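DUF72 domain-containing protein (Thermotoga maritima, PDB 1VPQ) is of unknown function but adopts a TIM-barrel fold, in which a sulfate ion bound near the C-terminal strand ends may mark a pocket for an anionic group. Local coordinates at residues Tyr222-Glu227 and Ala259-Gln264; Arg203-Asn208 and Phe249-Tyr254; Phe50-Leu55 and Glu245-Phe250. All blocks are in the same frame, centred on the assembly; numbering follows the deposited sequence.

Interaction 1 (Tyr222-Glu227 and Ala259-Gln264)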
loop_
_atom_site.group_PDB
_atom_site.type_symbol
_atom_site.label_atom_id
_atom_site.label_comp_id
_atom_site.label_asym_id
_atom_site.label_seq_id
_atom_site.Cartn_x
_atom_site.Cartn_y
_atom_site.Cartn_z
ATOM N N TYR A 222 -16.424 -3.674 -0.251
ATOM C CA TYR A 222 -16.942 -2.354 0.087
ATOM C C TYR A 222 -16.731 -1.408 -1.084
ATOM O O TYR A 222 -15.730 -1.509 -1.786
ATOM C CB TYR A 222 -16.238 -1.810 1.320
ATOM C CG TYR A 222 -16.863 -0.557 1.876
ATOM C CD1 TYR A 222 -17.904 -0.628 2.786
ATOM C CD2 TYR A 222 -16.397 0.698 1.512
ATOM C CE1 TYR A 222 -18.488 0.517 3.305
ATOM C CE2 TYR A 222 -16.974 1.865 2.031
ATOM C CZ TYR A 222 -18.015 1.763 2.929
ATOM O OH TYR A 222 -18.596 2.889 3.456
ATOM N N LEU A 223 -17.689 -0.508 -1.295
ATOM C CA LEU A 223 -17.601 0.512 -2.338
ATOM C C LEU A 223 -17.837 1.881 -1.715
ATOM O O LEU A 223 -18.967 2.212 -1.344
ATOM C CB LEU A 223 -18.631 0.254 -3.450
ATOM C CG LEU A 223 -18.586 1.195 -4.672
ATOM C CD1 LEU A 223 -17.389 0.911 -5.570
ATOM C CD2 LEU A 223 -19.863 1.095 -5.470
ATOM N N TYR A 224 -16.771 2.668 -1.597
ATOM C CA TYR A 224 -16.875 4.019 -1.072
ATOM C C TYR A 224 -17.906 4.847 -1.849
ATOM O O TYR A 224 -17.953 4.802 -3.075
ATOM C CB TYR A 224 -15.521 4.727 -1.136
ATOM C CG TYR A 224 -14.523 4.298 -0.087
ATOM C CD1 TYR A 224 -14.542 4.862 1.191
ATOM C CD2 TYR A 224 -13.530 3.358 -0.378
ATOM C CE1 TYR A 224 -13.620 4.490 2.157
ATOM C CE2 TYR A 224 -12.600 2.975 0.590
ATOM C CZ TYR A 224 -12.653 3.548 1.852
ATOM O OH TYR A 224 -11.750 3.179 2.817
ATOM N N SER A 225 -18.721 5.598 -1.117
ATOM C CA SER A 225 -19.616 6.588 -1.705
ATOM C C SER A 225 -18.824 7.801 -2.171
ATOM O O SER A 225 -17.735 8.069 -1.664
ATOM C CB SER A 225 -20.669 7.039 -0.683
ATOM O OG SER A 225 -20.120 7.932 0.283
ATOM N N GLU A 226 -19.392 8.531 -3.128
ATOM C CA GLU A 226 -18.805 9.780 -3.633
ATOM C C GLU A 226 -18.612 10.810 -2.515
ATOM O O GLU A 226 -17.648 11.577 -2.528
ATOM C CB GLU A 226 -19.669 10.372 -4.758
ATOM N N GLU A 227 -19.526 10.809 -1.545
ATOM C CA GLU A 227 -19.439 11.716 -0.396
ATOM C C GLU A 227 -18.182 11.445 0.437
ATOM O O GLU A 227 -17.458 12.377 0.801
ATOM C CB GLU A 227 -20.677 11.584 0.498
ATOM C CG GLU A 227 -22.013 11.876 -0.195
ATOM C CD GLU A 227 -22.313 13.378 -0.342
ATOM O OE1 GLU A 227 -21.453 14.125 -0.882
ATOM O OE2 GLU A 227 -23.428 13.803 0.068
ATOM N N ALA A 259 -10.845 -0.442 -8.070
ATOM C CA ALA A 259 -10.585 0.198 -9.357
ATOM C C ALA A 259 -11.621 1.289 -9.646
ATOM O O ALA A 259 -11.252 2.393 -10.050
ATOM C CB ALA A 259 -10.558 -0.835 -10.459
ATOM N N ILE A 260 -12.903 0.983 -9.420
ATOM C CA ILE A 260 -13.987 1.971 -9.548
ATOM C C ILE A 260 -13.696 3.204 -8.700
ATOM O O ILE A 260 -13.648 4.323 -9.218
ATOM C CB ILE A 260 -15.380 1.370 -9.172
ATOM C CG1 ILE A 260 -15.829 0.374 -10.243
ATOM C CG2 ILE A 260 -16.449 2.465 -9.037
ATOM C CD1 ILE A 260 -17.048 -0.461 -9.872
ATOM N N ASN A 261 -13.483 2.997 -7.406
ATOM C CA ASN A 261 -13.198 4.094 -6.491
ATOM C C ASN A 261 -11.905 4.842 -6.831
ATOM O O ASN A 261 -11.836 6.071 -6.695
ATOM C CB ASN A 261 -13.140 3.602 -5.036
ATOM C CG ASN A 261 -14.499 3.180 -4.490
ATOM O OD1 ASN A 261 -14.572 2.380 -3.563
ATOM N ND2 ASN A 261 -15.577 3.720 -5.055
ATOM N N ALA A 262 -10.883 4.108 -7.262
ATOM C CA ALA A 262 -9.601 4.728 -7.599
ATOM C C ALA A 262 -9.750 5.626 -8.824
ATOM O O ALA A 262 -9.130 6.695 -8.908
ATOM C CB ALA A 262 -8.527 3.662 -7.826
ATOM N N LEU A 263 -10.572 5.176 -9.765
ATOM C CA LEU A 263 -10.914 5.952 -10.959
ATOM C C LEU A 263 -11.766 7.183 -10.633
ATOM O O LEU A 263 -11.618 8.226 -11.276
ATOM C CB LEU A 263 -11.653 5.083 -11.976
ATOM C CG LEU A 263 -10.845 3.998 -12.693
ATOM C CD1 LEU A 263 -11.775 3.049 -13.391
ATOM C CD2 LEU A 263 -9.859 4.601 -13.686
ATOM N N GLN A 264 -12.669 7.048 -9.659
ATOM C CA GLN A 264 -13.473 8.177 -9.186
ATOM C C GLN A 264 -12.573 9.200 -8.528
ATOM O O GLN A 264 -12.690 10.393 -8.765
ATOM C CB GLN A 264 -14.520 7.718 -8.177
ATOM C CG GLN A 264 -15.687 6.983 -8.771
ATOM C CD GLN A 264 -16.547 6.338 -7.706
ATOM O OE1 GLN A 264 -16.192 5.311 -7.141
ATOM N NE2 GLN A 264 -17.685 6.937 -7.431
#
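Asn261, on helix 257-270, turns its amide toward the backbone of Tyr224. Its CB packs against the ring of Phe250. The first torsion, with CG anti to the carbonyl carbon (chi1 -70°), sets CG against Leu223 CD1, 3.8 Å away. The amide then divides. OD1 accepts a hydrogen bond from Tyr224 N at 3.0 Å, bent to 139°, with the donor tilted from the carbonyl plane. OD1 also sits at the edge of the Tyr224 ring, 3.5 Å from CD2, and takes a further hydrogen bond from Asn252. ND2 gives a straighter bond to Gln264 OE1 at 2.7 Å, one turn along the same helix, and a weak one to Tyr224 O at 3.3 Å. One side chain thus meets both the N-H and the C=O of Tyr224, and the bond to Gln264 helps fix the amide's rotation. Leu223 CD1 flanks the polar group, 3.4 Å from Asn261 ND2, and touches Ile260 CG2 at 3.9 Å. The Tyr224 hydroxyl is hydrogen-bonded to Asp181. Ser225 follows as N-cap of helix 226-240. The arrangement joins the entry to that helix with helix 257-270, two successive members of the helical layer around a TIM barrel.

Interaction 2 (Arg203-Asn208 and Phe249-Tyr254). With SO4 (sulfate ion), chain B.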
loop_
_atom_site.group_PDB
_atom_site.type_symbol
_atom_site.label_atom_id
_atom_site.label_comp_id
_atom_site.label_asym_id
_atom_site.label_seq_id
_atom_site.Cartn_x
_atom_site.Cartn_y
_atom_site.Cartn_z
ATOM N N ARG A 203 -3.679 4.399 2.373
ATOM C CA ARG A 203 -4.258 3.112 2.004
ATOM C C ARG A 203 -5.720 3.027 2.442
ATOM O O ARG A 203 -6.022 3.228 3.604
ATOM C CB ARG A 203 -3.444 1.967 2.596
ATOM C CG ARG A 203 -2.021 1.881 2.043
ATOM C CD ARG A 203 -1.370 0.571 2.433
ATOM N NE ARG A 203 -1.795 -0.545 1.589
ATOM C CZ ARG A 203 -2.035 -1.786 2.014
ATOM N NH1 ARG A 203 -1.956 -2.101 3.295
ATOM N NH2 ARG A 203 -2.396 -2.719 1.144
ATOM N N PHE A 204 -6.612 2.735 1.493
ATOM C CA PHE A 204 -8.048 2.637 1.755
ATOM C C PHE A 204 -8.523 1.202 1.568
ATOM O O PHE A 204 -8.480 0.667 0.465
ATOM C CB PHE A 204 -8.832 3.569 0.825
ATOM C CG PHE A 204 -8.352 5.008 0.840
ATOM C CD1 PHE A 204 -8.054 5.655 2.033
ATOM C CD2 PHE A 204 -8.229 5.719 -0.341
ATOM C CE1 PHE A 204 -7.620 6.983 2.039
ATOM C CE2 PHE A 204 -7.800 7.051 -0.344
ATOM C CZ PHE A 204 -7.495 7.676 0.846
ATOM N N HIS A 205 -8.977 0.591 2.658
ATOM C CA HIS A 205 -9.384 -0.824 2.669
ATOM C C HIS A 205 -10.890 -1.018 2.608
ATOM O O HIS A 205 -11.374 -2.157 2.647
ATOM C CB HIS A 205 -8.882 -1.505 3.950
ATOM C CG HIS A 205 -7.407 -1.381 4.166
ATOM N ND1 HIS A 205 -6.485 -1.907 3.292
ATOM C CD2 HIS A 205 -6.698 -0.810 5.165
ATOM C CE1 HIS A 205 -5.269 -1.651 3.736
ATOM N NE2 HIS A 205 -5.371 -0.984 4.872
ATOM N N GLY A 206 -11.623 0.089 2.540
ATOM C CA GLY A 206 -13.069 0.073 2.733
ATOM C C GLY A 206 -13.431 -0.040 4.204
ATOM O O GLY A 206 -12.560 -0.063 5.067
ATOM N N ARG A 207 -14.725 -0.136 4.481
ATOM C CA ARG A 207 -15.242 -0.059 5.843
ATOM C C ARG A 207 -16.264 -1.138 6.129
ATOM O O ARG A 207 -17.240 -0.909 6.845
ATOM C CB ARG A 207 -15.894 1.298 6.077
ATOM C CG ARG A 207 -14.987 2.451 5.812
ATOM C CD ARG A 207 -15.759 3.714 5.940
ATOM N NE ARG A 207 -14.888 4.862 5.827
ATOM C CZ ARG A 207 -15.303 6.120 5.869
ATOM N NH1 ARG A 207 -16.598 6.405 6.023
ATOM N NH2 ARG A 207 -14.418 7.097 5.753
ATOM N N ASN A 208 -16.027 -2.315 5.565
ATOM C CA ASN A 208 -16.874 -3.471 5.791
ATOM C C ASN A 208 -17.007 -3.772 7.285
ATOM O O ASN A 208 -16.033 -4.103 7.941
ATOM C CB ASN A 208 -16.288 -4.677 5.044
ATOM C CG ASN A 208 -17.217 -5.891 5.047
ATOM O OD1 ASN A 208 -18.276 -5.881 5.669
ATOM N ND2 ASN A 208 -16.809 -6.947 4.349
ATOM N N PHE A 249 -3.456 4.400 -2.513
ATOM C CA PHE A 249 -3.869 3.094 -3.045
ATOM C C PHE A 249 -5.189 2.657 -2.443
ATOM O O PHE A 249 -5.414 2.859 -1.249
ATOM C CB PHE A 249 -2.797 2.033 -2.774
ATOM C CG PHE A 249 -1.465 2.359 -3.384
ATOM C CD1 PHE A 249 -1.188 2.021 -4.703
ATOM C CD2 PHE A 249 -0.493 3.026 -2.649
ATOM C CE1 PHE A 249 0.035 2.337 -5.276
ATOM C CE2 PHE A 249 0.739 3.344 -3.223
ATOM C CZ PHE A 249 0.994 2.993 -4.539
ATOM N N PHE A 250 -6.042 2.058 -3.283
ATOM C CA PHE A 250 -7.334 1.483 -2.875
ATOM C C PHE A 250 -7.233 -0.025 -2.824
ATOM O O PHE A 250 -6.800 -0.659 -3.786
ATOM C CB PHE A 250 -8.448 1.853 -3.858
ATOM C CG PHE A 250 -8.999 3.227 -3.661
ATOM C CD1 PHE A 250 -8.305 4.335 -4.125
ATOM C CD2 PHE A 250 -10.205 3.414 -3.011
ATOM C CE1 PHE A 250 -8.804 5.609 -3.952
ATOM C CE2 PHE A 250 -10.713 4.686 -2.833
ATOM C CZ PHE A 250 -10.004 5.789 -3.309
ATOM N N ASN A 251 -7.681 -0.594 -1.710
ATOM C CA ASN A 251 -7.440 -1.988 -1.387
ATOM C C ASN A 251 -8.715 -2.820 -1.349
ATOM O O ASN A 251 -8.660 -4.030 -1.131
ATOM C CB ASN A 251 -6.732 -2.064 -0.023
ATOM C CG ASN A 251 -5.964 -3.354 0.167
ATOM O OD1 ASN A 251 -5.435 -3.928 -0.788
ATOM N ND2 ASN A 251 -5.893 -3.818 1.405
ATOM N N ASN A 252 -9.855 -2.161 -1.537
ATOM C CA ASN A 252 -11.161 -2.822 -1.539
ATOM C C ASN A 252 -11.409 -3.479 -2.882
ATOM O O ASN A 252 -12.360 -3.149 -3.575
ATOM C CB ASN A 252 -12.283 -1.835 -1.191
ATOM C CG ASN A 252 -12.307 -0.608 -2.098
ATOM O OD1 ASN A 252 -11.269 -0.030 -2.409
ATOM N ND2 ASN A 252 -13.502 -0.194 -2.501
ATOM N N CYS A 253 -10.545 -4.429 -3.230
ATOM C CA CYS A 253 -10.414 -4.927 -4.609
ATOM C C CYS A 253 -11.448 -5.978 -5.002
ATOM O O CYS A 253 -11.502 -6.390 -6.160
ATOM C CB CYS A 253 -8.994 -5.476 -4.842
ATOM S SG CYS A 253 -7.674 -4.193 -4.934
ATOM N N TYR A 254 -12.267 -6.401 -4.045
ATOM C CA TYR A 254 -13.321 -7.393 -4.310
ATOM C C TYR A 254 -14.255 -6.894 -5.417
ATOM O O TYR A 254 -14.905 -5.852 -5.272
ATOM C CB TYR A 254 -14.115 -7.668 -3.031
ATOM C CG TYR A 254 -15.186 -8.735 -3.137
ATOM C CD1 TYR A 254 -14.871 -10.085 -3.008
ATOM C CD2 TYR A 254 -16.521 -8.390 -3.325
ATOM C CE1 TYR A 254 -15.870 -11.079 -3.090
ATOM C CE2 TYR A 254 -17.521 -9.368 -3.408
ATOM C CZ TYR A 254 -17.186 -10.709 -3.289
ATOM O OH TYR A 254 -18.170 -11.673 -3.366
HETATM S S SO4 B . -3.808 -5.301 3.865
HETATM O O1 SO4 B . -3.414 -4.317 4.869
HETATM O O2 SO4 B . -3.656 -6.653 4.390
HETATM O O3 SO4 B . -5.204 -5.068 3.525
HETATM O O4 SO4 B . -2.947 -5.167 2.695
#
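His205 and Asn251 meet just past the C-terminal ends of two neighbouring parallel strands of the TIM barrel, 199-204 and 245-250. Asn251 ND2 donates to His205 ND1 at 2.8 Å, close to the plane of the imidazole, while ring and amide planes stand 68° apart. With CG anti to the backbone N (chi1 -157°), the Asn251 amide is directed to the His205 side. The same ND2 lies beside the bound sulfate, probably from the crystallisation liquor. Arg203 grips that ion with two nitrogens: NH2 bonds sulfate O4 at 2.9 Å, and NH1 bonds O1 at 3.1 Å and O4 more loosely. His205 CE1 lies over one face of the guanidinium. Glu155 holds Arg203 by a salt bridge and His205 by a hydrogen bond to NE2; Glu54 makes a second salt bridge to Arg203. An alanine in place of His205 would probably leave Asn251 ND2 without its ring acceptor and Glu155 without one partner, and the amide freer to turn. The backbone sets the register of the two strands. Phe204 N donates to Phe249 O at 3.0 Å, and Phe204 O accepts from Asn251 N. On the other side of the sheet Phe204 meets Phe250 edge-to-face, planes at 69°, with Phe204 CD2 over the Phe250 ring, 3.5 Å from its CZ.

Interaction 3 (Phe50-Leu55 and Glu245-Phe250)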
loop_
_atom_site.group_PDB
_atom_site.type_symbol
_atom_site.label_atom_id
_atom_site.label_comp_id
_atom_site.label_asym_id
_atom_site.label_seq_id
_atom_site.Cartn_x
_atom_site.Cartn_y
_atom_site.Cartn_z
ATOM N N PHE A 50 -3.753 4.697 -14.630
ATOM C CA PHE A 50 -3.032 4.664 -13.361
ATOM C C PHE A 50 -1.524 4.640 -13.593
ATOM O O PHE A 50 -1.031 3.822 -14.370
ATOM C CB PHE A 50 -3.432 3.431 -12.555
ATOM C CG PHE A 50 -4.874 3.407 -12.159
ATOM C CD1 PHE A 50 -5.418 4.446 -11.425
ATOM C CD2 PHE A 50 -5.678 2.326 -12.491
ATOM C CE1 PHE A 50 -6.740 4.427 -11.054
ATOM C CE2 PHE A 50 -7.006 2.296 -12.129
ATOM C CZ PHE A 50 -7.542 3.348 -11.407
ATOM N N ARG A 51 -0.802 5.519 -12.896
ATOM C CA ARG A 51 0.648 5.665 -13.054
ATOM C C ARG A 51 1.439 4.944 -11.954
ATOM O O ARG A 51 2.654 5.067 -11.869
ATOM C CB ARG A 51 1.001 7.151 -13.045
ATOM C CG ARG A 51 0.319 7.957 -14.161
ATOM C CD ARG A 51 1.274 8.258 -15.302
ATOM N NE ARG A 51 2.427 9.023 -14.822
ATOM C CZ ARG A 51 2.423 10.326 -14.552
ATOM N NH1 ARG A 51 1.320 11.062 -14.714
ATOM N NH2 ARG A 51 3.544 10.897 -14.115
ATOM N N ILE A 52 0.738 4.193 -11.111
ATOM C CA ILE A 52 1.360 3.506 -9.986
ATOM C C ILE A 52 0.501 2.313 -9.573
ATOM O O ILE A 52 -0.717 2.309 -9.784
ATOM C CB ILE A 52 1.601 4.481 -8.780
ATOM C CG1 ILE A 52 2.662 3.923 -7.828
ATOM C CG2 ILE A 52 0.298 4.777 -8.022
ATOM C CD1 ILE A 52 3.146 4.919 -6.776
ATOM N N VAL A 53 1.148 1.302 -9.004
ATOM C CA VAL A 53 0.445 0.162 -8.433
ATOM C C VAL A 53 1.255 -0.332 -7.242
ATOM O O VAL A 53 2.476 -0.230 -7.237
ATOM C CB VAL A 53 0.205 -0.970 -9.482
ATOM C CG1 VAL A 53 1.516 -1.589 -9.961
ATOM C CG2 VAL A 53 -0.724 -2.046 -8.934
ATOM N N GLU A 54 0.559 -0.831 -6.228
ATOM C CA GLU A 54 1.177 -1.393 -5.034
ATOM C C GLU A 54 1.163 -2.916 -5.137
ATOM O O GLU A 54 0.111 -3.511 -5.332
ATOM C CB GLU A 54 0.392 -0.941 -3.811
ATOM C CG GLU A 54 0.913 -1.435 -2.480
ATOM C CD GLU A 54 -0.061 -1.143 -1.365
ATOM O OE1 GLU A 54 -0.999 -1.948 -1.197
ATOM O OE2 GLU A 54 0.112 -0.110 -0.672
ATOM N N LEU A 55 2.332 -3.539 -4.982
ATOM C CA LEU A 55 2.478 -4.978 -5.214
ATOM C C LEU A 55 2.918 -5.785 -3.987
ATOM O O LEU A 55 3.605 -5.287 -3.100
ATOM C CB LEU A 55 3.453 -5.215 -6.369
ATOM C CG LEU A 55 2.935 -4.727 -7.729
ATOM C CD1 LEU A 55 4.047 -4.653 -8.747
ATOM C CD2 LEU A 55 1.810 -5.618 -8.239
ATOM N N GLU A 245 5.879 14.016 -2.729
ATOM C CA GLU A 245 4.915 13.174 -3.450
ATOM C C GLU A 245 3.991 12.440 -2.485
ATOM O O GLU A 245 4.348 12.200 -1.332
ATOM C CB GLU A 245 5.629 12.144 -4.326
ATOM C CG GLU A 245 6.322 12.722 -5.551
ATOM C CD GLU A 245 7.338 11.782 -6.168
ATOM O OE1 GLU A 245 7.266 10.559 -5.935
ATOM O OE2 GLU A 245 8.228 12.281 -6.891
ATOM N N THR A 246 2.805 12.084 -2.977
ATOM C CA THR A 246 1.796 11.362 -2.199
ATOM C C THR A 246 1.362 10.142 -2.994
ATOM O O THR A 246 1.113 10.244 -4.195
ATOM C CB THR A 246 0.555 12.249 -1.913
ATOM O OG1 THR A 246 0.904 13.304 -1.011
ATOM C CG2 THR A 246 -0.581 11.442 -1.301
ATOM N N TYR A 247 1.272 8.997 -2.320
ATOM C CA TYR A 247 0.879 7.739 -2.953
ATOM C C TYR A 247 -0.405 7.244 -2.324
ATOM O O TYR A 247 -0.470 7.027 -1.118
ATOM C CB TYR A 247 1.985 6.685 -2.817
ATOM C CG TYR A 247 3.346 7.257 -3.100
ATOM C CD1 TYR A 247 3.683 7.704 -4.375
ATOM C CD2 TYR A 247 4.291 7.387 -2.088
ATOM C CE1 TYR A 247 4.925 8.260 -4.632
ATOM C CE2 TYR A 247 5.531 7.938 -2.337
ATOM C CZ TYR A 247 5.846 8.374 -3.609
ATOM O OH TYR A 247 7.095 8.929 -3.852
ATOM N N VAL A 248 -1.423 7.056 -3.148
ATOM C CA VAL A 248 -2.753 6.718 -2.669
ATOM C C VAL A 248 -3.173 5.409 -3.322
ATOM O O VAL A 248 -3.225 5.311 -4.545
ATOM C CB VAL A 248 -3.765 7.831 -3.021
ATOM C CG1 VAL A 248 -5.129 7.533 -2.425
ATOM C CG2 VAL A 248 -3.258 9.211 -2.552
ATOM N N PHE A 249 -3.456 4.400 -2.513
ATOM C CA PHE A 249 -3.869 3.094 -3.045
ATOM C C PHE A 249 -5.189 2.657 -2.443
ATOM O O PHE A 249 -5.414 2.859 -1.249
ATOM C CB PHE A 249 -2.797 2.033 -2.774
ATOM C CG PHE A 249 -1.465 2.359 -3.384
ATOM C CD1 PHE A 249 -1.188 2.021 -4.703
ATOM C CD2 PHE A 249 -0.493 3.026 -2.649
ATOM C CE1 PHE A 249 0.035 2.337 -5.276
ATOM C CE2 PHE A 249 0.739 3.344 -3.223
ATOM C CZ PHE A 249 0.994 2.993 -4.539
ATOM N N PHE A 250 -6.042 2.058 -3.283
ATOM C CA PHE A 250 -7.334 1.483 -2.875
ATOM C C PHE A 250 -7.233 -0.025 -2.824
ATOM O O PHE A 250 -6.800 -0.659 -3.786
ATOM C CB PHE A 250 -8.448 1.853 -3.858
ATOM C CG PHE A 250 -8.999 3.227 -3.661
ATOM C CD1 PHE A 250 -8.305 4.335 -4.125
ATOM C CD2 PHE A 250 -10.205 3.414 -3.011
ATOM C CE1 PHE A 250 -8.804 5.609 -3.952
ATOM C CE2 PHE A 250 -10.713 4.686 -2.833
ATOM C CZ PHE A 250 -10.004 5.789 -3.309
#
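The Phe249 ring carries Glu54 CB over one face, a CH-pi contact 3.7 Å from the ring centroid and 20° off the normal. The Glu54 chain runs on extended and brings OE2 beside the ring, 3.8 Å from Phe249 CD2. Its carboxylate plane is turned 30° from the ring. This buried acid has polar partners: Ser19 at OE1 and the Tyr201 hydroxyl at OE2, besides the salt bridge at OE1. The far end of the ring meets backbone and aliphatic groups. Phe249 CE1 lies 3.5 Å from Val53 C, and Phe249 CZ is 3.7 Å from Ile52 CD1. That methyl also touches the Tyr247 ring, 3.7 Å from CD1, so Ile52 bridges two aromatic rings of one strand. The Tyr247 hydroxyl is hydrogen-bonded to Glu245 OE1. No hydrogen bond crosses between the segments. Strands 52-55 and 245-250 are not direct neighbours. Their axes pass 7.8 Å apart at 64°, and their side chains meet in the barrel interior. Strand 13-18 hydrogen-bonds to both, which closes the barrel, and its Tyr15 also touches Ile52. Strand 80-84 flanks 52-55 on the far side, and helix 257-270 lies outside against Phe50 and Phe250.

How the interactions relate
The three contacts run from the helical layer to the barrel core. Interaction 1 is the outermost and only partly buried: one asparagine amide bonds the backbone of a loop. Interaction 2 is buried and joins adjacent strands by backbone hydrogen bonds, with a polar cluster and sulfate beyond their ends. Interaction 3 is also buried and packs inside the barrel, between strands one apart, by apolar and CH-pi contacts. Interactions 2 and 3 share strand 245-250: Phe249 faces the interior and Phe250 the helices. Asn252 ND2 ties interaction 2 to interaction 1 through Tyr222 O and Asn261 OD1. The salt bridge from Arg203 to Glu54 ties interaction 2 to interaction 3.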